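Local coordinates for protein CRISPR-associated endonuclease Cas3-HD (Methanocaldococcus jannaschii, PDB 3S4L) that cleaves single-stranded DNA and RNA in CRISPR interference, needing magnesium for the DNase but not for the RNase activity, at residues Arg90-Ser95 against Leu122-Ile127; Val94-Thr99 against Ile115-Val120; Asp19-Met24 against Leu62-Asp67. All blocks are in the same frame, centred on the assembly; numbering follows the deposited sequence.

Overall arrangement
Going from the N terminus, contact 3 closes first: helix 17-31 meets the end of helix 52-65, and a mostly helical excursion of 37 residues lies between its segments. The chain then enters helix 91-107, whose first turns serve both remaining contacts. Contact 2 pairs this helix with helix 110-121, and contact 1 brackets it in sequence by joining the start of helix 91-107 to the loop after helix 110-121; the two share V94 and S95. Contacts 1 and 3 follow one another along the chain yet meet at one calcium ion, held by H91, H123 and H124 from contact 1 and D67 from contact 3. S95 OG also bonds to H66 O.

Contact 1: Arg90-Ser95 against Leu122-Ile127. With CA (calcium ion), chain C.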
loop_
_atom_site.group_PDB
_atom_site.type_symbol
_atom_site.label_atom_id
_atom_site.label_comp_id
_atom_site.label_asym_id
_atom_site.label_seq_id
_atom_site.Cartn_x
_atom_site.Cartn_y
_atom_site.Cartn_z
ATOM N N ARG A 90 10.451 -7.041 1.812
ATOM C CA ARG A 90 9.028 -6.883 2.152
ATOM C C ARG A 90 8.349 -5.876 1.218
ATOM O O ARG A 90 8.556 -4.666 1.320
ATOM C CB ARG A 90 8.876 -6.471 3.612
ATOM C CG ARG A 90 9.640 -7.374 4.554
ATOM C CD ARG A 90 8.795 -8.483 5.143
ATOM N NE ARG A 90 7.814 -9.036 4.218
ATOM C CZ ARG A 90 6.544 -9.266 4.537
ATOM N NH1 ARG A 90 6.110 -8.973 5.758
ATOM N NH2 ARG A 90 5.705 -9.782 3.642
ATOM N N HIS A 91 7.559 -6.400 0.287
ATOM C CA HIS A 91 6.927 -5.587 -0.746
ATOM C C HIS A 91 6.080 -4.441 -0.186
ATOM O O HIS A 91 6.003 -3.365 -0.792
ATOM C CB HIS A 91 6.052 -6.466 -1.633
ATOM C CG HIS A 91 4.894 -7.078 -0.910
ATOM N ND1 HIS A 91 5.014 -8.169 -0.086
ATOM C CD2 HIS A 91 3.581 -6.744 -0.906
ATOM C CE1 HIS A 91 3.829 -8.483 0.412
ATOM N NE2 HIS A 91 2.952 -7.633 -0.069
ATOM N N GLU A 92 5.455 -4.657 0.969
ATOM C CA GLU A 92 4.510 -3.664 1.491
ATOM C C GLU A 92 5.153 -2.324 1.845
ATOM O O GLU A 92 4.480 -1.287 1.836
ATOM C CB GLU A 92 3.695 -4.202 2.681
ATOM C CG GLU A 92 4.504 -4.624 3.885
ATOM C CD GLU A 92 4.800 -6.126 3.888
ATOM O OE1 GLU A 92 5.245 -6.656 2.846
ATOM O OE2 GLU A 92 4.574 -6.775 4.930
ATOM N N LEU A 93 6.447 -2.339 2.167
ATOM C CA LEU A 93 7.156 -1.091 2.498
ATOM C C LEU A 93 7.292 -0.240 1.241
ATOM O O LEU A 93 7.149 0.981 1.279
ATOM C CB LEU A 93 8.536 -1.371 3.098
ATOM C CG LEU A 93 8.662 -1.644 4.605
ATOM C CD1 LEU A 93 7.747 -2.739 5.093
ATOM C CD2 LEU A 93 10.121 -1.978 4.939
ATOM N N VAL A 94 7.566 -0.906 0.124
ATOM C CA VAL A 94 7.626 -0.244 -1.169
ATOM C C VAL A 94 6.240 0.193 -1.631
ATOM O O VAL A 94 6.105 1.257 -2.226
ATOM C CB VAL A 94 8.238 -1.151 -2.238
ATOM C CG1 VAL A 94 8.068 -0.522 -3.626
ATOM C CG2 VAL A 94 9.694 -1.419 -1.899
ATOM N N SER A 95 5.220 -0.619 -1.354
ATOM C CA SER A 95 3.826 -0.205 -1.599
ATOM C C SER A 95 3.462 1.073 -0.817
ATOM O O SER A 95 2.884 2.016 -1.378
ATOM C CB SER A 95 2.832 -1.319 -1.229
ATOM O OG SER A 95 3.005 -2.507 -1.989
ATOM N N LEU A 122 1.130 -2.029 6.607
ATOM C CA LEU A 122 0.773 -3.002 7.620
ATOM C C LEU A 122 -0.273 -3.982 7.091
ATOM O O LEU A 122 -0.916 -4.662 7.874
ATOM C CB LEU A 122 0.225 -2.277 8.865
ATOM C CG LEU A 122 1.191 -1.751 9.940
ATOM C CD1 LEU A 122 2.451 -1.124 9.367
ATOM C CD2 LEU A 122 0.495 -0.767 10.888
ATOM N N HIS A 123 -0.449 -4.075 5.773
ATOM C CA HIS A 123 -1.548 -4.901 5.264
ATOM C C HIS A 123 -1.294 -6.391 5.423
ATOM O O HIS A 123 -2.158 -7.207 5.092
ATOM C CB HIS A 123 -1.962 -4.545 3.825
ATOM C CG HIS A 123 -1.001 -5.014 2.773
ATOM N ND1 HIS A 123 -0.036 -4.191 2.231
ATOM C CD2 HIS A 123 -0.871 -6.211 2.150
ATOM C CE1 HIS A 123 0.644 -4.854 1.312
ATOM N NE2 HIS A 123 0.169 -6.088 1.256
ATOM N N HIS A 124 -0.126 -6.762 5.935
ATOM C CA HIS A 124 0.078 -8.180 6.211
ATOM C C HIS A 124 -0.146 -8.649 7.643
ATOM O O HIS A 124 -0.552 -9.793 7.845
ATOM C CB HIS A 124 1.355 -8.733 5.581
ATOM C CG HIS A 124 1.137 -9.157 4.173
ATOM N ND1 HIS A 124 0.512 -10.340 3.853
ATOM C CD2 HIS A 124 1.331 -8.503 3.004
ATOM C CE1 HIS A 124 0.379 -10.425 2.541
ATOM N NE2 HIS A 124 0.881 -9.330 2.004
ATOM N N GLU A 125 0.073 -7.770 8.618
ATOM C CA GLU A 125 -0.279 -8.075 10.001
ATOM C C GLU A 125 -1.772 -8.442 10.127
ATOM O O GLU A 125 -2.616 -7.858 9.454
ATOM C CB GLU A 125 0.100 -6.896 10.891
ATOM N N PRO A 126 -2.100 -9.451 10.954
ATOM C CA PRO A 126 -3.490 -9.885 11.161
ATOM C C PRO A 126 -4.353 -8.763 11.747
ATOM O O PRO A 126 -3.808 -7.864 12.383
ATOM C CB PRO A 126 -3.357 -11.022 12.188
ATOM C CG PRO A 126 -2.016 -11.487 12.080
ATOM C CD PRO A 126 -1.158 -10.308 11.677
ATOM N N ILE A 127 -5.671 -8.812 11.561
ATOM C CA ILE A 127 -6.505 -7.656 11.907
ATOM C C ILE A 127 -6.399 -7.238 13.376
ATOM O O ILE A 127 -6.312 -8.071 14.263
ATOM C CB ILE A 127 -7.973 -7.824 11.490
ATOM C CG1 ILE A 127 -8.052 -8.081 9.995
ATOM C CG2 ILE A 127 -8.738 -6.545 11.772
ATOM C CD1 ILE A 127 -7.699 -6.868 9.156
HETATM CA CA CA C . 0.691 -8.068 0.065
HETATM O O HOH W 1 2.619 -5.661 6.474
HETATM O O HOH W 2 0.522 -10.528 -1.312
HETATM O O HOH W 3 -1.516 -8.528 -0.481
#
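The metal site of the Cas3 HD nuclease domain, where a calcium ion occupies the place assigned to catalytic magnesium, brings H91, at the start of helix 91-107, together with the adjacent pair H123 and H124 in the loop after helix 110-121. All three imidazoles present NE2 to the calcium ion, H91 NE2 at 2.3 Å and H123 NE2 at 2.4 Å, with H124 NE2 equally near. D67 OD2, from the 62-67 segment, water 3 and the more distant water 2 complete the shell. The nitrogens are close to one another because they share the cation, and no bond joins them. The rings meet rim to rim: the H91 plane stands at 62° to that of H123 and at 80° to that of H124, whose NE2 lies at the edge of the H91 ring. H123 ND1, the nitrogen not on the metal, hydrogen-bonds to V120 O, which would limit rotation of the ring.

E92 packs against the histidines, its CB 3.4 Å from H123 CE1. Its CG lies between the backbone N and the carbonyl carbon (chi1 60°), and the chain bends at chi2, which turns CD back. E92 OE1 lies 3.2 Å above one face of the H91 ring, offset toward its rim. R90 NH1 reaches E92 OE2 at 2.8 Å, a salt bridge of charges alone, since the oxygen lies well out of the guanidinium plane. Water 1 then spans the two segments, donating to E92 OE2 at 2.7 Å and accepting from H124 N at 3.0 Å.

Contact 2: Val94-Thr99 against Ile115-Val120; sequences VSAYYT and IGALTV
V120 turns CG1 anti to its own backbone N (chi1 159°) and CG2 beside it, which spreads the two methyls over different parts of the facing helix. T99 answers with CG2 anti to the backbone N and OG1 beside it (chi1 -66°), and T99 and V120 reach toward each other, tip to tip. V120 CG2 stands 3.7 Å from T99 OG1 and nearly as close to T99 CG2. The other methyl, V120 CG1, is pressed toward the backbone: it lies 3.4 Å from S95 CB, tighter than usual for two carbons, and just as near to A96 N. T99 OG1 is occupied on its own helix, donating to S95 O at 2.9 Å from well above the carbonyl plane; T99 N donates to the same oxygen, which is thus gripped twice.

The two segments belong to an antiparallel helical hairpin, in which helix 91-107 turns back through a short connection into helix 110-121 within the all-helical core of the HD domain. The axes of segments 94-99 and 115-120 approach to 7.9 Å, with the N-to-C directions at 163°. The small side chains of A96 and A117 are consistent with this closeness, their CA atoms being 4.5 Å apart. The pair is reciprocal, A96 CB lying 3.3 Å from A117 O while A117 CB lies 3.3 Å from A96 O, each methyl against the carbonyl oxygen of the other residue. G116 adds backbone to this surface, its carbonyl carbon 4.1 Å from T99 CG2. Residues of helix 52-65 cover the T99 and V120 side, L62 touching both, and M191 of helix 181-197 packs on A117. S95 OG, besides its bond to H66 O, pairs with G69 N.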
loop_
_atom_site.group_PDB
_atom_site.type_symbol
_atom_site.label_atom_id
_atom_site.label_comp_id
_atom_site.label_asym_id
_atom_site.label_seq_id
_atom_site.Cartn_x
_atom_site.Cartn_y
_atom_site.Cartn_z
ATOM N N VAL A 94 7.566 -0.906 0.124
ATOM C CA VAL A 94 7.626 -0.244 -1.169
ATOM C C VAL A 94 6.240 0.193 -1.631
ATOM O O VAL A 94 6.105 1.257 -2.226
ATOM C CB VAL A 94 8.238 -1.151 -2.238
ATOM C CG1 VAL A 94 8.068 -0.522 -3.626
ATOM C CG2 VAL A 94 9.694 -1.419 -1.899
ATOM N N SER A 95 5.220 -0.619 -1.354
ATOM C CA SER A 95 3.826 -0.205 -1.599
ATOM C C SER A 95 3.462 1.073 -0.817
ATOM O O SER A 95 2.884 2.016 -1.378
ATOM C CB SER A 95 2.832 -1.319 -1.229
ATOM O OG SER A 95 3.005 -2.507 -1.989
ATOM N N ALA A 96 3.799 1.088 0.474
ATOM C CA ALA A 96 3.495 2.227 1.342
ATOM C C ALA A 96 4.055 3.527 0.783
ATOM O O ALA A 96 3.409 4.581 0.855
ATOM C CB ALA A 96 4.014 1.990 2.764
ATOM N N TYR A 97 5.261 3.448 0.233
ATOM C CA TYR A 97 5.923 4.616 -0.353
ATOM C C TYR A 97 5.127 5.173 -1.514
ATOM O O TYR A 97 4.807 6.353 -1.519
ATOM C CB TYR A 97 7.346 4.275 -0.801
ATOM C CG TYR A 97 8.052 5.379 -1.590
ATOM C CD1 TYR A 97 8.809 6.353 -0.941
ATOM C CD2 TYR A 97 8.006 5.410 -2.981
ATOM C CE1 TYR A 97 9.493 7.351 -1.661
ATOM C CE2 TYR A 97 8.667 6.407 -3.707
ATOM C CZ TYR A 97 9.409 7.373 -3.039
ATOM O OH TYR A 97 10.063 8.352 -3.756
ATOM N N TYR A 98 4.785 4.335 -2.492
ATOM C CA TYR A 98 4.027 4.841 -3.638
ATOM C C TYR A 98 2.597 5.249 -3.256
ATOM O O TYR A 98 2.029 6.199 -3.811
ATOM C CB TYR A 98 4.012 3.839 -4.788
ATOM C CG TYR A 98 5.325 3.772 -5.493
ATOM C CD1 TYR A 98 5.728 4.802 -6.338
ATOM C CD2 TYR A 98 6.182 2.688 -5.303
ATOM C CE1 TYR A 98 6.963 4.757 -6.978
ATOM C CE2 TYR A 98 7.409 2.621 -5.956
ATOM C CZ TYR A 98 7.789 3.658 -6.780
ATOM O OH TYR A 98 8.989 3.586 -7.411
ATOM N N THR A 99 2.021 4.523 -2.307
ATOM C CA THR A 99 0.661 4.808 -1.880
ATOM C C THR A 99 0.618 6.200 -1.297
ATOM O O THR A 99 -0.276 6.990 -1.598
ATOM C CB THR A 99 0.166 3.788 -0.844
ATOM O OG1 THR A 99 0.064 2.500 -1.467
ATOM C CG2 THR A 99 -1.195 4.199 -0.291
ATOM N N ILE A 115 -2.136 7.922 6.732
ATOM C CA ILE A 115 -2.904 6.813 7.280
ATOM C C ILE A 115 -3.137 5.721 6.235
ATOM O O ILE A 115 -3.190 4.537 6.558
ATOM C CB ILE A 115 -4.253 7.249 7.817
ATOM C CG1 ILE A 115 -4.948 6.052 8.408
ATOM C CG2 ILE A 115 -5.149 7.698 6.697
ATOM C CD1 ILE A 115 -6.411 6.240 8.496
ATOM N N GLY A 116 -3.297 6.122 4.979
ATOM C CA GLY A 116 -3.461 5.149 3.909
ATOM C C GLY A 116 -2.174 4.371 3.721
ATOM O O GLY A 116 -2.200 3.151 3.633
ATOM N N ALA A 117 -1.044 5.078 3.683
ATOM C CA ALA A 117 0.246 4.434 3.464
ATOM C C ALA A 117 0.596 3.464 4.594
ATOM O O ALA A 117 1.149 2.384 4.355
ATOM C CB ALA A 117 1.352 5.484 3.298
ATOM N N LEU A 118 0.278 3.861 5.822
ATOM C CA LEU A 118 0.496 3.028 6.999
ATOM C C LEU A 118 -0.354 1.759 6.946
ATOM O O LEU A 118 0.093 0.687 7.331
ATOM C CB LEU A 118 0.156 3.817 8.268
ATOM C CG LEU A 118 0.421 3.131 9.610
ATOM C CD1 LEU A 118 1.876 2.664 9.690
ATOM C CD2 LEU A 118 0.092 4.083 10.748
ATOM N N THR A 119 -1.584 1.887 6.462
ATOM C CA THR A 119 -2.456 0.734 6.330
ATOM C C THR A 119 -1.816 -0.245 5.357
ATOM O O THR A 119 -1.772 -1.461 5.599
ATOM C CB THR A 119 -3.833 1.159 5.796
ATOM O OG1 THR A 119 -4.441 2.053 6.732
ATOM C CG2 THR A 119 -4.725 -0.052 5.598
ATOM N N VAL A 120 -1.322 0.307 4.250
ATOM C CA VAL A 120 -0.650 -0.469 3.229
ATOM C C VAL A 120 0.658 -1.102 3.753
ATOM O O VAL A 120 0.994 -2.240 3.410
ATOM C CB VAL A 120 -0.360 0.401 2.004
ATOM C CG1 VAL A 120 0.773 -0.216 1.184
ATOM C CG2 VAL A 120 -1.634 0.574 1.159
#

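Contact 3: Asp19-Met24 against Leu62-Asp67; sequences DHVNDM and LIKLHD. With CA (calcium ion), chain C.
Helix 17-31 comes near the end of helix 52-65 at V21 and K64, whose CA atoms are 5.7 Å apart; further along helix 17-31, M24 faces I63 at a CA separation of 7.0 Å. Where the backbones are closest, V21 CG1 lies 3.7 Å from K64 CG. The two side chains cross at about a right angle, K64 running on extended toward L166 O, to which NZ makes a weak hydrogen bond. M24 CB rests on I63 CG2, and M24 SD stands anti to CA (chi2 179°), out at the H66 ring.

H66 and D67 are the histidine-aspartate doublet that gives the HD domain its name. M24 SD approaches the H66 ring at the edge, 3.7 Å from H66 CE1, a Met-aromatic contact, and the bend at chi3 turns M24 CE toward H66 NE2, 3.9 Å away. ND1 anchors the ring on its own segment: with CG between the backbone N and the carbonyl carbon (chi1 72°), H66 ND1 donates to L62 O at 2.9 Å, bent to 136°, and weakly to I63 O. H66 NE2 is buried without a polar partner in the model. D67 OD2 binds the calcium ion at 2.3 Å beside H91, H123 and H124. Water 3, also on the metal, donates to D67 OD1 at 2.6 Å. H20 NE2 lies near that same OD1 without bonding to it.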
loop_
_atom_site.group_PDB
_atom_site.type_symbol
_atom_site.label_atom_id
_atom_site.label_comp_id
_atom_site.label_asym_id
_atom_site.label_seq_id
_atom_site.Cartn_x
_atom_site.Cartn_y
_atom_site.Cartn_z
ATOM N N ASP A 19 -4.678 -8.202 -13.504
ATOM C CA ASP A 19 -5.857 -9.047 -13.386
ATOM C C ASP A 19 -6.269 -9.256 -11.934
ATOM O O ASP A 19 -7.454 -9.230 -11.602
ATOM C CB ASP A 19 -5.649 -10.390 -14.094
ATOM C CG ASP A 19 -5.660 -10.253 -15.608
ATOM O OD1 ASP A 19 -6.432 -9.409 -16.123
ATOM O OD2 ASP A 19 -4.898 -10.982 -16.284
ATOM N N HIS A 20 -5.286 -9.458 -11.067
ATOM C CA HIS A 20 -5.553 -9.651 -9.650
ATOM C C HIS A 20 -6.180 -8.392 -9.018
ATOM O O HIS A 20 -7.096 -8.481 -8.204
ATOM C CB HIS A 20 -4.260 -10.033 -8.920
ATOM C CG HIS A 20 -4.420 -10.175 -7.439
ATOM N ND1 HIS A 20 -5.458 -10.879 -6.866
ATOM C CD2 HIS A 20 -3.669 -9.710 -6.414
ATOM C CE1 HIS A 20 -5.344 -10.833 -5.550
ATOM N NE2 HIS A 20 -4.264 -10.135 -5.250
ATOM N N VAL A 21 -5.677 -7.221 -9.389
ATOM C CA VAL A 21 -6.189 -5.979 -8.837
ATOM C C VAL A 21 -7.632 -5.754 -9.310
ATOM O O VAL A 21 -8.506 -5.367 -8.528
ATOM C CB VAL A 21 -5.293 -4.784 -9.233
ATOM C CG1 VAL A 21 -6.056 -3.476 -9.099
ATOM C CG2 VAL A 21 -3.995 -4.763 -8.384
ATOM N N ASN A 22 -7.875 -6.027 -10.590
ATOM C CA ASN A 22 -9.198 -5.853 -11.187
ATOM C C ASN A 22 -10.246 -6.770 -10.558
ATOM O O ASN A 22 -11.432 -6.425 -10.482
ATOM C CB ASN A 22 -9.148 -6.066 -12.705
ATOM C CG ASN A 22 -8.485 -4.911 -13.437
ATOM O OD1 ASN A 22 -8.481 -3.777 -12.954
ATOM N ND2 ASN A 22 -7.920 -5.195 -14.614
ATOM N N ASP A 23 -9.801 -7.939 -10.112
ATOM C CA ASP A 23 -10.697 -8.867 -9.431
ATOM C C ASP A 23 -11.026 -8.383 -8.012
ATOM O O ASP A 23 -12.132 -8.574 -7.527
ATOM C CB ASP A 23 -10.132 -10.296 -9.432
ATOM C CG ASP A 23 -10.382 -11.034 -10.755
ATOM O OD1 ASP A 23 -10.687 -10.381 -11.784
ATOM O OD2 ASP A 23 -10.275 -12.277 -10.763
ATOM N N MET A 24 -10.069 -7.740 -7.356
ATOM C CA MET A 24 -10.291 -7.213 -6.024
ATOM C C MET A 24 -11.191 -5.965 -6.068
ATOM O O MET A 24 -11.991 -5.725 -5.167
ATOM C CB MET A 24 -8.950 -6.885 -5.364
ATOM C CG MET A 24 -8.232 -8.081 -4.733
ATOM S SD MET A 24 -6.654 -7.592 -4.009
ATOM C CE MET A 24 -6.656 -8.538 -2.488
ATOM N N LEU A 62 -6.105 2.118 -2.146
ATOM C CA LEU A 62 -5.468 1.144 -1.266
ATOM C C LEU A 62 -5.559 -0.236 -1.888
ATOM O O LEU A 62 -4.617 -1.030 -1.846
ATOM C CB LEU A 62 -6.168 1.117 0.089
ATOM C CG LEU A 62 -6.160 2.446 0.816
ATOM C CD1 LEU A 62 -6.552 2.206 2.269
ATOM C CD2 LEU A 62 -4.775 3.079 0.708
ATOM N N ILE A 63 -6.720 -0.521 -2.455
ATOM C CA ILE A 63 -6.946 -1.797 -3.081
ATOM C C ILE A 63 -5.966 -1.933 -4.235
ATOM O O ILE A 63 -5.283 -2.945 -4.367
ATOM C CB ILE A 63 -8.413 -1.927 -3.549
ATOM C CG1 ILE A 63 -9.332 -2.099 -2.333
ATOM C CG2 ILE A 63 -8.588 -3.109 -4.511
ATOM C CD1 ILE A 63 -10.785 -1.793 -2.603
ATOM N N LYS A 64 -5.858 -0.900 -5.057
ATOM C CA LYS A 64 -5.036 -1.028 -6.241
ATOM C C LYS A 64 -3.535 -1.016 -5.937
ATOM O O LYS A 64 -2.738 -1.605 -6.658
ATOM C CB LYS A 64 -5.394 0.068 -7.249
ATOM C CG LYS A 64 -6.785 -0.083 -7.863
ATOM C CD LYS A 64 -7.153 1.144 -8.680
ATOM C CE LYS A 64 -8.411 0.913 -9.506
ATOM N NZ LYS A 64 -8.845 2.184 -10.173
ATOM N N LEU A 65 -3.143 -0.347 -4.869
ATOM C CA LEU A 65 -1.733 -0.103 -4.668
ATOM C C LEU A 65 -1.103 -0.925 -3.549
ATOM O O LEU A 65 0.122 -0.917 -3.390
ATOM C CB LEU A 65 -1.503 1.386 -4.420
ATOM C CG LEU A 65 -1.812 2.335 -5.580
ATOM C CD1 LEU A 65 -1.495 3.773 -5.153
ATOM C CD2 LEU A 65 -1.005 1.954 -6.832
ATOM N N HIS A 66 -1.905 -1.625 -2.753
ATOM C CA HIS A 66 -1.301 -2.250 -1.580
ATOM C C HIS A 66 -0.251 -3.316 -1.947
ATOM O O HIS A 66 0.658 -3.584 -1.166
ATOM C CB HIS A 66 -2.342 -2.760 -0.585
ATOM C CG HIS A 66 -3.076 -3.975 -1.040
ATOM N ND1 HIS A 66 -4.102 -3.918 -1.958
ATOM C CD2 HIS A 66 -2.944 -5.279 -0.701
ATOM C CE1 HIS A 66 -4.566 -5.133 -2.167
ATOM N NE2 HIS A 66 -3.885 -5.977 -1.410
ATOM N N ASP A 67 -0.368 -3.903 -3.135
ATOM C CA ASP A 67 0.639 -4.843 -3.618
ATOM C C ASP A 67 1.493 -4.329 -4.759
ATOM O O ASP A 67 2.136 -5.127 -5.459
ATOM C CB ASP A 67 -0.013 -6.163 -4.037
ATOM C CG ASP A 67 -0.325 -7.056 -2.853
ATOM O OD1 ASP A 67 -1.194 -7.946 -2.990
ATOM O OD2 ASP A 67 0.306 -6.845 -1.792
HETATM CA CA CA C . 0.691 -8.068 0.065
HETATM O O HOH W 3 -1.516 -8.528 -0.481
HETATM O O HOH W 2 0.522 -10.528 -1.312
#